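Local atomic coordinates of branched-chain amino acid aminotransferase (Thermoproteus uzoniensis, PDB entry 5CE8), a protein that probably transfers the amino group of leucine, isoleucine and valine to 2-oxoglutarate, using pyridoxal 5'-phosphate as cofactor. Residues F98-S111 with L122-G134. Numbering follows the deposited sequence.
Sequences FKEDLYIRPVAYIS and LQASVAIAAIPFG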
loop_
_atom_site.group_PDB
_atom_site.type_symbol
_atom_site.label_atom_id
_atom_site.label_comp_id
_atom_site.label_asym_id
_atom_site.label_seq_id
_atom_site.Cartn_x
_atom_site.Cartn_y
_atom_site.Cartn_z
ATOM N N PHE A 98 -47.740 7.781 15.306
ATOM C CA PHE A 98 -47.284 8.300 14.042
ATOM C C PHE A 98 -48.091 7.717 12.904
ATOM O O PHE A 98 -48.432 6.496 12.943
ATOM C CB PHE A 98 -45.797 7.940 13.812
ATOM C CG PHE A 98 -44.852 8.750 14.635
ATOM C CD1 PHE A 98 -45.004 10.167 14.702
ATOM C CD2 PHE A 98 -43.818 8.126 15.352
ATOM C CE1 PHE A 98 -44.147 10.939 15.494
ATOM C CE2 PHE A 98 -42.957 8.906 16.123
ATOM C CZ PHE A 98 -43.119 10.301 16.201
ATOM N N LYS A 99 -48.412 8.594 11.947
ATOM C CA LYS A 99 -49.131 8.234 10.699
ATOM C C LYS A 99 -48.491 9.040 9.581
ATOM O O LYS A 99 -49.152 9.865 8.904
ATOM C CB LYS A 99 -50.646 8.540 10.753
ATOM C CG LYS A 99 -51.443 7.555 11.573
ATOM C CD LYS A 99 -52.870 8.067 11.890
ATOM C CE LYS A 99 -53.542 7.281 13.034
ATOM N NZ LYS A 99 -53.235 5.824 12.930
ATOM N N GLU A 100 -47.168 8.840 9.424
ATOM C CA GLU A 100 -46.353 9.603 8.440
ATOM C C GLU A 100 -44.973 8.920 8.297
ATOM O O GLU A 100 -44.608 8.116 9.134
ATOM C CB GLU A 100 -46.137 11.025 8.955
ATOM C CG GLU A 100 -45.119 11.116 10.125
ATOM C CD GLU A 100 -45.200 12.427 10.893
ATOM O OE1 GLU A 100 -44.558 13.412 10.543
ATOM O OE2 GLU A 100 -45.935 12.453 11.876
ATOM N N ASP A 101 -44.215 9.336 7.285
ATOM C CA ASP A 101 -42.855 8.807 6.981
ATOM C C ASP A 101 -41.922 9.119 8.155
ATOM O O ASP A 101 -41.910 10.255 8.722
ATOM C CB ASP A 101 -42.249 9.425 5.717
ATOM C CG ASP A 101 -42.972 9.053 4.468
ATOM O OD1 ASP A 101 -43.871 8.231 4.569
ATOM O OD2 ASP A 101 -42.665 9.661 3.395
ATOM N N LEU A 102 -41.206 8.080 8.548
ATOM C CA LEU A 102 -40.266 8.092 9.661
ATOM C C LEU A 102 -38.922 7.503 9.253
ATOM O O LEU A 102 -38.887 6.689 8.346
ATOM C CB LEU A 102 -40.765 7.196 10.768
ATOM C CG LEU A 102 -42.141 7.414 11.397
ATOM C CD1 LEU A 102 -42.393 6.302 12.459
ATOM C CD2 LEU A 102 -42.262 8.848 11.923
ATOM N N TYR A 103 -37.881 7.972 9.927
ATOM C CA TYR A 103 -36.605 7.305 10.065
ATOM C C TYR A 103 -36.518 6.823 11.504
ATOM O O TYR A 103 -36.715 7.565 12.456
ATOM C CB TYR A 103 -35.515 8.295 9.765
ATOM C CG TYR A 103 -34.142 7.705 9.737
ATOM C CD1 TYR A 103 -33.375 7.644 10.897
ATOM C CD2 TYR A 103 -33.590 7.229 8.555
ATOM C CE1 TYR A 103 -32.111 7.118 10.884
ATOM C CE2 TYR A 103 -32.304 6.685 8.533
ATOM C CZ TYR A 103 -31.558 6.690 9.686
ATOM O OH TYR A 103 -30.316 6.090 9.716
ATOM N N ILE A 104 -36.270 5.554 11.651
ATOM C CA ILE A 104 -36.111 4.883 12.920
ATOM C C ILE A 104 -34.581 4.543 13.188
ATOM O O ILE A 104 -33.888 3.917 12.350
ATOM C CB ILE A 104 -36.937 3.595 12.866
ATOM C CG1 ILE A 104 -38.475 3.908 12.677
ATOM C CG2 ILE A 104 -36.760 2.774 14.129
ATOM C CD1 ILE A 104 -39.161 2.812 11.872
ATOM N N ARG A 105 -34.073 5.006 14.308
ATOM C CA ARG A 105 -32.694 4.741 14.700
ATOM C C ARG A 105 -32.509 3.811 15.927
ATOM O O ARG A 105 -32.714 4.278 17.110
ATOM C CB ARG A 105 -32.093 6.044 15.096
ATOM C CG ARG A 105 -30.664 5.918 15.642
ATOM C CD ARG A 105 -29.612 5.227 14.763
ATOM N NE ARG A 105 -29.411 5.714 13.403
ATOM C CZ ARG A 105 -28.629 6.717 13.030
ATOM N NH1 ARG A 105 -27.942 7.497 13.876
ATOM N NH2 ARG A 105 -28.552 6.980 11.750
ATOM N N PRO A 106 -32.186 2.532 15.679
ATOM C CA PRO A 106 -31.760 1.637 16.759
ATOM C C PRO A 106 -30.303 1.899 17.010
ATOM O O PRO A 106 -29.508 1.926 16.036
ATOM C CB PRO A 106 -31.962 0.231 16.210
ATOM C CG PRO A 106 -32.725 0.367 15.051
ATOM C CD PRO A 106 -32.651 1.785 14.530
ATOM N N VAL A 107 -29.937 2.114 18.274
ATOM C CA VAL A 107 -28.621 2.302 18.663
ATOM C C VAL A 107 -28.298 1.398 19.841
ATOM O O VAL A 107 -29.008 1.387 20.823
ATOM C CB VAL A 107 -28.234 3.748 18.923
ATOM C CG1 VAL A 107 -29.105 4.432 19.910
ATOM C CG2 VAL A 107 -26.773 3.847 19.297
ATOM N N ALA A 108 -27.296 0.555 19.659
ATOM C CA ALA A 108 -26.753 -0.311 20.681
ATOM C C ALA A 108 -25.397 0.207 21.218
ATOM O O ALA A 108 -24.397 0.319 20.423
ATOM C CB ALA A 108 -26.447 -1.658 20.079
ATOM N N TYR A 109 -25.267 0.263 22.547
ATOM C CA TYR A 109 -24.114 0.953 23.220
ATOM C C TYR A 109 -24.054 0.556 24.697
ATOM O O TYR A 109 -24.986 -0.014 25.226
ATOM C CB TYR A 109 -24.294 2.485 23.110
ATOM C CG TYR A 109 -25.539 2.856 23.834
ATOM C CD1 TYR A 109 -26.767 2.743 23.207
ATOM C CD2 TYR A 109 -25.524 3.095 25.187
ATOM C CE1 TYR A 109 -27.981 3.019 23.897
ATOM C CE2 TYR A 109 -26.715 3.394 25.869
ATOM C CZ TYR A 109 -27.962 3.327 25.238
ATOM O OH TYR A 109 -29.187 3.528 25.956
ATOM N N ILE A 110 -22.937 0.861 25.363
ATOM C CA ILE A 110 -22.737 0.468 26.700
ATOM C C ILE A 110 -23.250 1.603 27.660
ATOM O O ILE A 110 -22.830 2.736 27.531
ATOM C CB ILE A 110 -21.262 0.100 26.925
ATOM C CG1 ILE A 110 -20.986 -1.229 26.209
ATOM C CG2 ILE A 110 -20.944 0.006 28.436
ATOM C CD1 ILE A 110 -19.529 -1.508 25.927
ATOM N N SER A 111 -24.198 1.276 28.548
ATOM C CA SER A 111 -24.761 2.242 29.458
ATOM C C SER A 111 -23.889 2.373 30.769
ATOM O O SER A 111 -24.048 3.298 31.488
ATOM C CB SER A 111 -26.229 1.863 29.744
ATOM O OG SER A 111 -26.226 0.663 30.445
ATOM N N LEU A 122 -19.212 -6.971 28.877
ATOM C CA LEU A 122 -20.204 -5.952 29.178
ATOM C C LEU A 122 -21.423 -6.222 28.363
ATOM O O LEU A 122 -21.375 -6.892 27.330
ATOM C CB LEU A 122 -19.694 -4.534 28.883
ATOM C CG LEU A 122 -18.513 -4.090 29.679
ATOM C CD1 LEU A 122 -17.872 -2.852 29.080
ATOM C CD2 LEU A 122 -18.940 -3.883 31.129
ATOM N N GLN A 123 -22.547 -5.700 28.811
ATOM C CA GLN A 123 -23.762 -6.059 28.136
ATOM C C GLN A 123 -24.347 -4.771 27.528
ATOM O O GLN A 123 -24.388 -3.779 28.157
ATOM C CB GLN A 123 -24.625 -6.774 29.121
ATOM C CG GLN A 123 -26.012 -6.998 28.603
ATOM C CD GLN A 123 -26.573 -8.283 29.122
ATOM O OE1 GLN A 123 -25.995 -9.340 28.875
ATOM N NE2 GLN A 123 -27.714 -8.216 29.816
ATOM N N ALA A 124 -24.688 -4.759 26.264
ATOM C CA ALA A 124 -25.200 -3.510 25.655
ATOM C C ALA A 124 -26.591 -3.145 26.096
ATOM O O ALA A 124 -27.386 -4.044 26.418
ATOM C CB ALA A 124 -25.249 -3.667 24.130
ATOM N N SER A 125 -26.903 -1.841 25.994
ATOM C CA SER A 125 -28.286 -1.361 25.975
ATOM C C SER A 125 -28.706 -1.101 24.530
ATOM O O SER A 125 -27.855 -0.868 23.668
ATOM C CB SER A 125 -28.431 -0.088 26.785
ATOM O OG SER A 125 -28.295 -0.299 28.169
ATOM N N VAL A 126 -30.011 -1.140 24.262
ATOM C CA VAL A 126 -30.540 -0.758 22.984
ATOM C C VAL A 126 -31.572 0.358 23.171
ATOM O O VAL A 126 -32.413 0.309 24.019
ATOM C CB VAL A 126 -31.093 -1.888 22.162
ATOM C CG1 VAL A 126 -31.655 -1.340 20.834
ATOM C CG2 VAL A 126 -30.006 -2.926 21.874
ATOM N N ALA A 127 -31.409 1.439 22.450
ATOM C CA ALA A 127 -32.456 2.494 22.378
ATOM C C ALA A 127 -32.911 2.585 20.949
ATOM O O ALA A 127 -32.074 2.416 19.967
ATOM C CB ALA A 127 -31.911 3.822 22.851
ATOM N N ILE A 128 -34.192 2.851 20.798
ATOM C CA ILE A 128 -34.853 2.921 19.500
ATOM C C ILE A 128 -35.782 4.078 19.496
ATOM O O ILE A 128 -36.779 4.144 20.243
ATOM C CB ILE A 128 -35.710 1.744 19.122
ATOM C CG1 ILE A 128 -34.921 0.494 18.945
ATOM C CG2 ILE A 128 -36.506 2.031 17.828
ATOM C CD1 ILE A 128 -35.742 -0.769 19.149
ATOM N N ALA A 129 -35.434 4.985 18.619
ATOM C CA ALA A 129 -36.177 6.210 18.355
ATOM C C ALA A 129 -36.716 6.200 16.951
ATOM O O ALA A 129 -36.016 5.740 15.988
ATOM C CB ALA A 129 -35.268 7.388 18.492
ATOM N N ALA A 130 -37.925 6.758 16.858
ATOM C CA ALA A 130 -38.700 6.928 15.625
ATOM C C ALA A 130 -39.009 8.399 15.420
ATOM O O ALA A 130 -39.638 8.996 16.276
ATOM C CB ALA A 130 -39.983 6.137 15.729
ATOM N N ILE A 131 -38.546 8.988 14.315
ATOM C CA ILE A 131 -38.654 10.365 14.100
ATOM C C ILE A 131 -39.260 10.724 12.720
ATOM O O ILE A 131 -38.926 10.108 11.694
ATOM C CB ILE A 131 -37.246 11.028 14.386
ATOM C CG1 ILE A 131 -36.584 11.634 13.153
ATOM C CG2 ILE A 131 -36.291 10.052 15.102
ATOM C CD1 ILE A 131 -35.330 12.441 13.465
ATOM N N PRO A 132 -40.078 11.789 12.669
ATOM C CA PRO A 132 -40.551 12.216 11.388
ATOM C C PRO A 132 -39.403 12.570 10.513
ATOM O O PRO A 132 -38.398 13.077 11.026
ATOM C CB PRO A 132 -41.349 13.466 11.708
ATOM C CG PRO A 132 -41.878 13.171 13.038
ATOM C CD PRO A 132 -40.746 12.514 13.756
ATOM N N PHE A 133 -39.507 12.265 9.215
ATOM C CA PHE A 133 -38.335 12.445 8.282
ATOM C C PHE A 133 -38.803 12.442 6.851
ATOM O O PHE A 133 -39.481 11.498 6.422
ATOM C CB PHE A 133 -37.305 11.306 8.486
ATOM C CG PHE A 133 -35.883 11.610 7.987
ATOM C CD1 PHE A 133 -35.083 12.552 8.629
ATOM C CD2 PHE A 133 -35.312 10.876 6.919
ATOM C CE1 PHE A 133 -33.756 12.775 8.223
ATOM C CE2 PHE A 133 -33.999 11.096 6.517
ATOM C CZ PHE A 133 -33.219 12.043 7.151
ATOM N N GLY A 134 -38.512 13.540 6.139
ATOM C CA GLY A 134 -38.650 13.628 4.687
ATOM C C GLY A 134 -37.422 13.097 3.927
ATOM O O GLY A 134 -36.854 11.986 4.208
HETATM O O HOH W 1 -40.264 11.042 3.901
HETATM O O HOH W 2 -25.485 -1.364 28.807
#
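Tyr103 and Phe133 meet at one end of a pair of antiparallel strands, 102-109 and 125-132, and Tyr109 lies against Ser125 at the other. The Tyr103 ring turns its edge toward the face of Phe133, centroids 5.4 Å apart and planes inclined at 50°, while the two CB atoms of Tyr103 and Phe133 touch at 3.7 Å. With CG anti to the backbone N (chi1 -174°), the Tyr103 ring swings out from the strand, and its OH accepts a 2.8 Å bond from Arg105 NH2, lying at the in-plane edge of the guanidinium. Arg105 NH1 continues outward to Asn37 and Tyr38 of the second subunit. At the far end the Tyr109 ring folds back across the neighbouring strand: chi1 of 63° sets CG between the backbone N and the carbonyl carbon, so that Ser125 O comes over one ring face and Ser125 CB makes an off-centre CH-pi contact. Ser125 OG bonds to Asp18 and also receives a bond from a water that links Ser111 N with Gln123 O. Between these ends, paired backbone bonds join Tyr103 to Ile131, Arg105 to Ala129, Val107 to Ala127 and Tyr109 to Ser125; Val107 N reaches Ala127 O at 2.7 Å. Beyond them, Phe133 N bonds Asp101 O at 3.2 Å from above the carbonyl plane. On the other face Ile104 CG2 meets Ile128 CG2 at 3.8 Å, and Ile128 and Val126 press on helix 82-95. The face with Tyr103, Arg105 and Tyr109 turns to the second subunit, whose Val31 packs on Tyr109 and Ala127 and whose Leu32 packs on Ala129. Strands 41-50 and 14-17 flank the pair, a long-looped beta hairpin in the antiparallel sheet of the smaller domain of class-IV aminotransferases, its Tyr103 side chain about 6 Å from the bound pyridoxal 5'-phosphate.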